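PDB 6JU8: tyrosinase from Aspergillus oryzae, which uses a dinuclear copper centre and molecular oxygen to oxidise phenols, probably converting L-tyrosine and L-dopa to L-dopaquinone in melanin biosynthesis. Local coordinates for the interface of chains A and B. Numbering follows the deposited sequence. Chains: chain A/B, Tyrosinase.

Contact 1: the interface of chains A and B. Residues chain A 240-241, 243, 246, 250, 257, 260, 355; chain B 167, 169, 258-259, 262.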
loop_
_atom_site.group_PDB
_atom_site.type_symbol
_atom_site.label_atom_id
_atom_site.label_comp_id
_atom_site.label_asym_id
_atom_site.label_seq_id
_atom_site.Cartn_x
_atom_site.Cartn_y
_atom_site.Cartn_z
ATOM N N TYR A 240 3.081 3.085 8.158
ATOM C CA TYR A 240 2.325 2.123 8.950
ATOM C C TYR A 240 2.673 0.661 8.700
ATOM O O TYR A 240 2.068 -0.205 9.347
ATOM C CB TYR A 240 0.796 2.298 8.777
ATOM C CG TYR A 240 0.257 3.521 9.479
ATOM C CD1 TYR A 240 0.360 4.781 8.889
ATOM C CD2 TYR A 240 -0.371 3.430 10.739
ATOM C CE1 TYR A 240 -0.132 5.924 9.498
ATOM C CE2 TYR A 240 -0.841 4.577 11.356
ATOM C CZ TYR A 240 -0.724 5.815 10.738
ATOM O OH TYR A 240 -1.211 6.922 11.417
ATOM N N GLY A 241 3.603 0.321 7.805
ATOM C CA GLY A 241 3.777 -1.090 7.463
ATOM C C GLY A 241 4.610 -1.956 8.379
ATOM O O GLY A 241 4.692 -3.168 8.094
ATOM N N LEU A 243 4.868 -3.823 11.799
ATOM C CA LEU A 243 4.067 -4.302 12.920
ATOM C C LEU A 243 4.873 -5.373 13.665
ATOM O O LEU A 243 5.505 -6.222 13.018
ATOM C CB LEU A 243 2.733 -4.880 12.454
ATOM C CG LEU A 243 1.606 -3.926 12.051
ATOM C CD1 LEU A 243 1.952 -3.060 10.858
ATOM C CD2 LEU A 243 0.333 -4.743 11.771
ATOM N N TYR A 246 5.388 -9.582 12.896
ATOM C CA TYR A 246 5.234 -9.860 11.477
ATOM C C TYR A 246 6.560 -10.328 10.897
ATOM O O TYR A 246 7.638 -9.927 11.301
ATOM C CB TYR A 246 4.695 -8.646 10.719
ATOM C CG TYR A 246 3.191 -8.552 10.831
ATOM C CD1 TYR A 246 2.543 -8.400 12.059
ATOM C CD2 TYR A 246 2.406 -8.630 9.688
ATOM C CE1 TYR A 246 1.156 -8.330 12.133
ATOM C CE2 TYR A 246 1.032 -8.565 9.757
ATOM C CZ TYR A 246 0.408 -8.415 10.978
ATOM O OH TYR A 246 -0.969 -8.339 10.996
ATOM N N VAL A 250 7.977 -8.959 5.204
ATOM C CA VAL A 250 6.988 -7.894 5.064
ATOM C C VAL A 250 7.646 -6.529 5.328
ATOM O O VAL A 250 7.444 -5.563 4.592
ATOM C CB VAL A 250 5.793 -8.111 6.021
ATOM C CG1 VAL A 250 4.803 -6.957 5.938
ATOM C CG2 VAL A 250 5.095 -9.415 5.647
ATOM N N ASN A 257 0.709 2.887 3.341
ATOM C CA ASN A 257 -0.658 2.618 3.814
ATOM C C ASN A 257 -1.376 3.932 4.092
ATOM O O ASN A 257 -1.675 4.318 5.214
ATOM C CB ASN A 257 -0.597 1.674 5.005
ATOM C CG ASN A 257 0.083 0.374 4.574
ATOM O OD1 ASN A 257 -0.477 -0.404 3.799
ATOM N ND2 ASN A 257 1.308 0.136 5.029
ATOM N N ARG A 260 -4.553 4.659 6.193
ATOM C CA ARG A 260 -4.436 4.698 7.657
ATOM C C ARG A 260 -3.907 6.066 8.078
ATOM O O ARG A 260 -4.312 6.628 9.089
ATOM C CB ARG A 260 -3.533 3.561 8.145
ATOM C CG ARG A 260 -3.689 3.328 9.654
ATOM C CD ARG A 260 -3.301 1.884 9.988
ATOM N NE ARG A 260 -4.407 1.005 9.618
ATOM C CZ ARG A 260 -4.691 -0.167 10.137
ATOM N NH1 ARG A 260 -3.903 -0.698 11.061
ATOM N NH2 ARG A 260 -5.773 -0.828 9.732
ATOM N N TRP A 355 -3.075 0.708 14.188
ATOM C CA TRP A 355 -1.822 -0.033 14.389
ATOM C C TRP A 355 -0.898 0.073 13.182
ATOM O O TRP A 355 -1.349 -0.022 12.034
ATOM C CB TRP A 355 -2.177 -1.504 14.613
ATOM C CG TRP A 355 -1.058 -2.413 15.017
ATOM C CD1 TRP A 355 0.181 -2.117 15.530
ATOM C CD2 TRP A 355 -1.126 -3.846 14.926
ATOM N NE1 TRP A 355 0.904 -3.268 15.768
ATOM C CE2 TRP A 355 0.104 -4.353 15.393
ATOM C CE3 TRP A 355 -2.115 -4.734 14.476
ATOM C CZ2 TRP A 355 0.378 -5.716 15.433
ATOM C CZ3 TRP A 355 -1.841 -6.103 14.522
ATOM C CH2 TRP A 355 -0.610 -6.587 14.999
ATOM N N GLU B 167 -4.778 -13.206 15.735
ATOM C CA GLU B 167 -5.134 -12.306 14.643
ATOM C C GLU B 167 -5.237 -13.107 13.354
ATOM O O GLU B 167 -4.329 -13.879 13.044
ATOM C CB GLU B 167 -4.060 -11.208 14.451
ATOM C CG GLU B 167 -4.460 -10.167 13.421
ATOM C CD GLU B 167 -3.414 -9.195 12.946
ATOM O OE1 GLU B 167 -2.189 -9.382 13.157
ATOM O OE2 GLU B 167 -3.841 -8.190 12.296
ATOM N N ARG B 169 -5.109 -12.956 9.286
ATOM C CA ARG B 169 -4.303 -12.097 8.426
ATOM C C ARG B 169 -4.374 -12.563 6.976
ATOM O O ARG B 169 -4.461 -13.764 6.729
ATOM C CB ARG B 169 -2.834 -12.137 8.817
ATOM C CG ARG B 169 -2.538 -11.646 10.245
ATOM C CD ARG B 169 -1.017 -11.577 10.396
ATOM N NE ARG B 169 -0.618 -11.390 11.799
ATOM C CZ ARG B 169 0.627 -11.578 12.239
ATOM N NH1 ARG B 169 1.567 -11.958 11.366
ATOM N NH2 ARG B 169 0.888 -11.403 13.516
ATOM N N TRP B 258 -3.447 -3.787 2.861
ATOM C CA TRP B 258 -3.604 -5.035 3.601
ATOM C C TRP B 258 -3.871 -4.843 5.078
ATOM O O TRP B 258 -4.455 -5.740 5.694
ATOM C CB TRP B 258 -2.398 -5.939 3.389
ATOM C CG TRP B 258 -1.054 -5.412 3.753
ATOM C CD1 TRP B 258 -0.155 -4.746 2.966
ATOM C CD2 TRP B 258 -0.424 -5.543 5.044
ATOM N NE1 TRP B 258 0.982 -4.452 3.682
ATOM C CE2 TRP B 258 0.841 -4.923 4.965
ATOM C CE3 TRP B 258 -0.826 -6.120 6.257
ATOM C CZ2 TRP B 258 1.699 -4.876 6.069
ATOM C CZ3 TRP B 258 0.020 -6.075 7.351
ATOM C CH2 TRP B 258 1.275 -5.445 7.240
ATOM N N LEU B 259 -3.460 -3.726 5.677
ATOM C CA LEU B 259 -3.789 -3.507 7.087
ATOM C C LEU B 259 -5.298 -3.373 7.272
ATOM O O LEU B 259 -5.878 -3.791 8.288
ATOM C CB LEU B 259 -3.123 -2.221 7.606
ATOM C CG LEU B 259 -1.594 -2.280 7.719
ATOM C CD1 LEU B 259 -1.027 -0.907 7.994
ATOM C CD2 LEU B 259 -1.159 -3.202 8.854
ATOM N N ASN B 262 -6.891 -6.792 6.966
ATOM C CA ASN B 262 -6.708 -7.509 8.227
ATOM C C ASN B 262 -7.679 -6.982 9.275
ATOM O O ASN B 262 -8.271 -7.768 10.027
ATOM C CB ASN B 262 -5.265 -7.439 8.738
ATOM C CG ASN B 262 -4.330 -8.300 7.914
ATOM O OD1 ASN B 262 -4.743 -9.014 6.982
ATOM N ND2 ASN B 262 -3.043 -8.244 8.273
HETATM O O HOH W 1 -4.384 -3.838 10.616
HETATM O O HOH W 2 -2.886 -6.148 10.683
#

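Contact 2: the interface of chains A and B. Residues chain A 260, 263, 352-353; chain B 260, 263, 352-353.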
loop_
_atom_site.group_PDB
_atom_site.type_symbol
_atom_site.label_atom_id
_atom_site.label_comp_id
_atom_site.label_asym_id
_atom_site.label_seq_id
_atom_site.Cartn_x
_atom_site.Cartn_y
_atom_site.Cartn_z
ATOM N N ARG A 260 -4.553 4.659 6.193
ATOM C CA ARG A 260 -4.436 4.698 7.657
ATOM C C ARG A 260 -3.907 6.066 8.078
ATOM O O ARG A 260 -4.312 6.628 9.089
ATOM C CB ARG A 260 -3.533 3.561 8.145
ATOM C CG ARG A 260 -3.689 3.328 9.654
ATOM C CD ARG A 260 -3.301 1.884 9.988
ATOM N NE ARG A 260 -4.407 1.005 9.618
ATOM C CZ ARG A 260 -4.691 -0.167 10.137
ATOM N NH1 ARG A 260 -3.903 -0.698 11.061
ATOM N NH2 ARG A 260 -5.773 -0.828 9.732
ATOM N N LEU A 263 -6.825 8.384 7.969
ATOM C CA LEU A 263 -7.663 8.166 9.146
ATOM C C LEU A 263 -7.075 8.889 10.364
ATOM O O LEU A 263 -7.793 9.561 11.116
ATOM C CB LEU A 263 -7.751 6.662 9.450
ATOM C CG LEU A 263 -8.591 6.249 10.654
ATOM C CD1 LEU A 263 -10.073 6.544 10.424
ATOM C CD2 LEU A 263 -8.415 4.754 10.941
ATOM N N LEU A 352 -6.870 -0.782 17.471
ATOM C CA LEU A 352 -6.299 -1.572 16.376
ATOM C C LEU A 352 -6.409 -0.892 15.022
ATOM O O LEU A 352 -5.534 -1.084 14.166
ATOM C CB LEU A 352 -6.965 -2.962 16.338
ATOM C CG LEU A 352 -6.467 -3.939 17.405
ATOM C CD1 LEU A 352 -7.289 -5.222 17.378
ATOM C CD2 LEU A 352 -4.997 -4.272 17.203
ATOM N N LYS A 353 -7.407 -0.053 14.826
ATOM C CA LYS A 353 -7.596 0.613 13.548
ATOM C C LYS A 353 -6.420 1.521 13.194
ATOM O O LYS A 353 -6.366 1.899 12.006
ATOM C CB LYS A 353 -8.861 1.478 13.549
ATOM C CG LYS A 353 -8.789 2.553 14.649
ATOM C CD LYS A 353 -10.110 3.313 14.737
ATOM C CE LYS A 353 -10.192 4.067 16.064
ATOM N NZ LYS A 353 -11.260 5.107 16.044
ATOM N N ARG B 260 -5.973 -2.750 6.297
ATOM C CA ARG B 260 -7.411 -2.531 6.403
ATOM C C ARG B 260 -8.167 -3.824 6.163
ATOM O O ARG B 260 -9.161 -4.122 6.862
ATOM C CB ARG B 260 -7.844 -1.421 5.439
ATOM C CG ARG B 260 -9.242 -0.906 5.758
ATOM C CD ARG B 260 -9.418 0.495 5.174
ATOM N NE ARG B 260 -8.691 1.459 5.997
ATOM C CZ ARG B 260 -8.923 2.747 6.127
ATOM N NH1 ARG B 260 -9.860 3.329 5.390
ATOM N NH2 ARG B 260 -8.173 3.476 6.965
ATOM N N LEU B 263 -7.841 -5.670 9.382
ATOM C CA LEU B 263 -8.761 -5.109 10.378
ATOM C C LEU B 263 -10.165 -5.638 10.134
ATOM O O LEU B 263 -10.849 -6.040 11.072
ATOM C CB LEU B 263 -8.759 -3.582 10.261
ATOM C CG LEU B 263 -9.631 -2.856 11.299
ATOM C CD1 LEU B 263 -9.143 -3.119 12.710
ATOM C CD2 LEU B 263 -9.636 -1.375 10.954
ATOM N N LEU B 352 -15.335 4.830 9.232
ATOM C CA LEU B 352 -14.245 5.405 8.466
ATOM C C LEU B 352 -13.021 4.505 8.526
ATOM O O LEU B 352 -12.268 4.435 7.560
ATOM C CB LEU B 352 -13.864 6.802 8.982
ATOM C CG LEU B 352 -14.894 7.875 8.626
ATOM C CD1 LEU B 352 -14.570 9.175 9.341
ATOM C CD2 LEU B 352 -14.948 8.040 7.114
ATOM N N LYS B 353 -12.823 3.777 9.628
ATOM C CA LYS B 353 -11.672 2.885 9.745
ATOM C C LYS B 353 -11.658 1.791 8.689
ATOM O O LYS B 353 -10.597 1.186 8.504
ATOM C CB LYS B 353 -11.607 2.226 11.128
ATOM C CG LYS B 353 -12.883 1.461 11.460
ATOM C CD LYS B 353 -12.803 0.883 12.872
ATOM C CE LYS B 353 -14.094 0.129 13.193
ATOM N NZ LYS B 353 -13.978 -0.512 14.538
HETATM O O HOH W 3 -7.808 1.478 9.379
#

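Contact 3: the interface of chains A and B. Residues chain A 172, 175-177, 258; chain B 247, 249-250, 253-254.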
loop_
_atom_site.group_PDB
_atom_site.type_symbol
_atom_site.label_atom_id
_atom_site.label_comp_id
_atom_site.label_asym_id
_atom_site.label_seq_id
_atom_site.Cartn_x
_atom_site.Cartn_y
_atom_site.Cartn_z
ATOM N N ILE A 172 -2.436 14.077 -3.125
ATOM C CA ILE A 172 -2.770 13.180 -4.238
ATOM C C ILE A 172 -1.525 12.459 -4.737
ATOM O O ILE A 172 -1.472 11.226 -4.859
ATOM C CB ILE A 172 -3.427 13.955 -5.393
ATOM C CG1 ILE A 172 -4.749 14.637 -4.994
ATOM C CG2 ILE A 172 -3.649 13.043 -6.579
ATOM C CD1 ILE A 172 -5.178 15.753 -5.932
ATOM N N THR A 175 0.214 9.576 -2.986
ATOM C CA THR A 175 -0.491 8.298 -2.883
ATOM C C THR A 175 -0.479 7.526 -4.197
ATOM O O THR A 175 -1.083 6.462 -4.228
ATOM C CB THR A 175 -1.942 8.474 -2.398
ATOM O OG1 THR A 175 -2.739 9.181 -3.363
ATOM C CG2 THR A 175 -1.958 9.241 -1.083
ATOM N N MET A 176 0.203 8.017 -5.218
ATOM C CA MET A 176 0.218 7.374 -6.537
ATOM C C MET A 176 1.521 6.613 -6.769
ATOM O O MET A 176 2.616 7.189 -6.779
ATOM C CB MET A 176 0.122 8.464 -7.628
ATOM C CG MET A 176 -1.236 9.114 -7.721
ATOM S SD MET A 176 -1.223 10.642 -8.671
ATOM C CE MET A 176 -0.405 10.082 -10.166
ATOM N N PRO A 177 1.480 5.293 -6.948
ATOM C CA PRO A 177 2.744 4.575 -7.192
ATOM C C PRO A 177 3.432 4.977 -8.491
ATOM O O PRO A 177 4.671 4.937 -8.579
ATOM C CB PRO A 177 2.309 3.113 -7.230
ATOM C CG PRO A 177 0.983 3.060 -6.550
ATOM C CD PRO A 177 0.334 4.389 -6.779
ATOM N N TRP A 258 -1.606 4.662 3.001
ATOM C CA TRP A 258 -2.094 6.034 3.017
ATOM C C TRP A 258 -3.507 6.167 3.554
ATOM O O TRP A 258 -3.842 7.224 4.097
ATOM C CB TRP A 258 -1.952 6.655 1.636
ATOM C CG TRP A 258 -2.716 6.038 0.506
ATOM C CD1 TRP A 258 -2.274 5.094 -0.385
ATOM C CD2 TRP A 258 -4.080 6.343 0.134
ATOM N NE1 TRP A 258 -3.271 4.788 -1.286
ATOM C CE2 TRP A 258 -4.388 5.547 -0.984
ATOM C CE3 TRP A 258 -5.050 7.216 0.626
ATOM C CZ2 TRP A 258 -5.641 5.590 -1.609
ATOM C CZ3 TRP A 258 -6.297 7.266 0.016
ATOM C CH2 TRP A 258 -6.572 6.445 -1.109
ATOM N N ASN B 247 -9.181 11.775 -6.732
ATOM C CA ASN B 247 -8.696 11.950 -8.107
ATOM C C ASN B 247 -8.536 10.604 -8.794
ATOM O O ASN B 247 -8.007 9.675 -8.174
ATOM C CB ASN B 247 -7.369 12.706 -8.059
ATOM C CG ASN B 247 -6.837 13.072 -9.430
ATOM O OD1 ASN B 247 -6.398 12.224 -10.221
ATOM N ND2 ASN B 247 -6.847 14.367 -9.686
ATOM N N ASP B 249 -6.537 9.542 -10.822
ATOM C CA ASP B 249 -5.165 9.067 -10.953
ATOM C C ASP B 249 -4.765 8.218 -9.760
ATOM O O ASP B 249 -3.846 7.388 -9.881
ATOM C CB ASP B 249 -4.211 10.263 -11.097
ATOM C CG ASP B 249 -4.382 10.942 -12.444
ATOM O OD1 ASP B 249 -4.984 10.319 -13.345
ATOM O OD2 ASP B 249 -3.892 12.095 -12.581
ATOM N N VAL B 250 -5.457 8.376 -8.629
ATOM C CA VAL B 250 -5.218 7.474 -7.487
ATOM C C VAL B 250 -5.812 6.111 -7.802
ATOM O O VAL B 250 -5.220 5.068 -7.522
ATOM C CB VAL B 250 -5.839 8.038 -6.189
ATOM C CG1 VAL B 250 -5.685 7.051 -5.037
ATOM C CG2 VAL B 250 -5.206 9.378 -5.870
ATOM N N ASP B 253 -3.982 2.896 -9.546
ATOM C CA ASP B 253 -3.426 1.886 -8.665
ATOM C C ASP B 253 -3.628 2.355 -7.228
ATOM O O ASP B 253 -2.860 3.177 -6.734
ATOM C CB ASP B 253 -1.961 1.625 -8.968
ATOM C CG ASP B 253 -1.349 0.533 -8.107
ATOM O OD1 ASP B 253 -2.007 0.085 -7.151
ATOM O OD2 ASP B 253 -0.195 0.127 -8.422
ATOM N N GLY B 254 -4.724 1.897 -6.623
ATOM C CA GLY B 254 -5.125 2.291 -5.294
ATOM C C GLY B 254 -4.402 1.596 -4.167
ATOM O O GLY B 254 -4.649 1.902 -2.988
HETATM O O HOH W 4 -2.424 4.156 -4.164
#

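Contact 1: the interface of chains A and B
A:Leu243 and A:Tyr246 lie on extended loop backbone (phi/psi -103/148° at the tyrosine), and face helix 258-267 and the extended residues B:Glu167 and B:Arg169 of the other subunit. A:Tyr246, its ring anti to its own carbonyl carbon, projects into chain B. The guanidinium of B:Arg169, on a chain extended from CG to NE, stacks on one ring face, the planes 11° apart; NH1 sits 3.5 Å from the centroid of the A:Tyr246 ring, a cation-pi contact. The phenol OH of A:Tyr246 donates to carboxylate OE1 of B:Glu167 at 2.7 Å, meeting it from above the carboxylate plane. B:Arg169 NE holds the same OE1 in a salt bridge (2.9 Å), so two donors grip one oxygen and the nearby guanidinium would probably stabilise its negative charge. At the ring rim, A:Tyr246 CE2 meets B:Trp258 CZ3 at 3.6 Å, tip to tip. B:Leu259 buries both methyls: CD2 abuts A:Leu243 CD2 (3.6 Å), while CD1 reaches A:Tyr240 and A:Asn257. Its CB lies over the guanidinium face of A:Arg260, whose NH1 is anchored in plane on a lone pair of A:Trp355 O (2.8 Å). Two linked waters join this arginine and B:Leu259 O to the tyrosine–glutamate pair. The site thus seats the start of helix 258-267 of chain B against loops of chain A, part of a two-fold symmetric interface.

Contact 2: the interface of chains A and B
Apolar contact carries this patch, where equivalent residues of the two chains meet about the two-fold axis. A:Lys353 and B:Lys353 cross at about a right angle through their aliphatic parts, CB of one lying 3.7 Å from CB of the other. In each lysine CG occupies the crowded position between the backbone N and the carbonyl carbon (chi1 59° in A:Lys353), and the chain then runs out extended. Leucine packs alongside: A:Leu263, with CG anti to its backbone N (chi1 -180°), sets CD2 3.9 Å from B:Lys353 CA, and the two side chains point the same way. Its other methyl, CD1, reaches B:Leu352 CB at 4.1 Å, and B:Leu263 repeats the packing on A:Lys353.

Like charges come near without touching. The lysine amino nitrogens, presumably both charged, stay apart, with A:Lys353 NZ 6.4 Å from B:Lys353 NZ, and A:Arg260 NE is 5.2 Å from B:Arg260 NH2. Each guanidinium lies flat beneath the Lys353 carbonyl oxygen of its own chain, which may soften the repulsion.

Polar linkage runs through water. Water 3 bridges the carbonyl oxygens A:Lys353 O (3.0 Å) and B:Lys353 O (2.9 Å), while NH2 of either arginine approaches it in weak contacts.

In the fold, the patch joins helix 258-267 and the 3-10 helix 349-354 of each subunit, both in the common central domain of tyrosinase, at the centre of the dimer seen in the crystal.

Contact 3: the interface of chains A and B
Van der Waals packing dominates, with B:Val250 of the short helix 248-251 wedged among residues of chain A. Its CG1, anti to the backbone N (chi1 176°), meets CZ2 of A:Trp258 tip to tip at 3.7 Å, while CG2 turns to A:Thr175 OG1 and A:Ile172 CG2. That isoleucine methyl also touches B:Asn247 CB at 4.0 Å, the two side chains crossing at about a right angle. A:Met176, bent at chi3 (52°), lies alongside B:Asp249 and points the same way, its SD 3.9 Å from the aspartate CB. The proline ring of A:Pro177 crosses B:Asp253 obliquely, A:Pro177 CG resting 3.7 Å from the carboxylate oxygen B:Asp253 OD2.

Hydrogen bonds within each chain fix the groups that pack. A:Thr175 OG1 donates to A:Ile172 O (2.8 Å) on a carbonyl lone pair, holding the threonine while CB sits over the rim of one face of the A:Trp258 indole. In chain B, the side-chain oxygen OD1 of B:Asn247 accepts from the backbone N of B:Asp249 at 2.8 Å, an N-cap-like bond at the start of helix 248-251.

Water supplies the polar bridge between subunits. Water 4 ties the indole A:Trp258 NE1 and the carbonyl A:Thr175 O to the carbonyl B:Asp253 O, the last at 2.8 Å.

The site lies where the 3-10 helix 173-175, just before strand 178-182, and the start of helix 258-267 in chain A receive the 247-254 segment of chain B.

Contacts 1 and 2 are neighbours, their C-alpha centres about 10 Å apart, and share A:Arg260, whose side chain faces B:Leu259 in one and the symmetry-related arginine in the other. The C-alpha centre of contact 3 is about 19 Å from that of contact 1 and about 18 Å from that of contact 2. Helix 258-267 contributes to all three. Trp258 and Val250 pair in both contact 1 and contact 3 with the chains exchanged, so these patches partly repeat each other across the two-fold. All are parts of one two-fold symmetric interface, although the structure alone does not establish a dimer in solution.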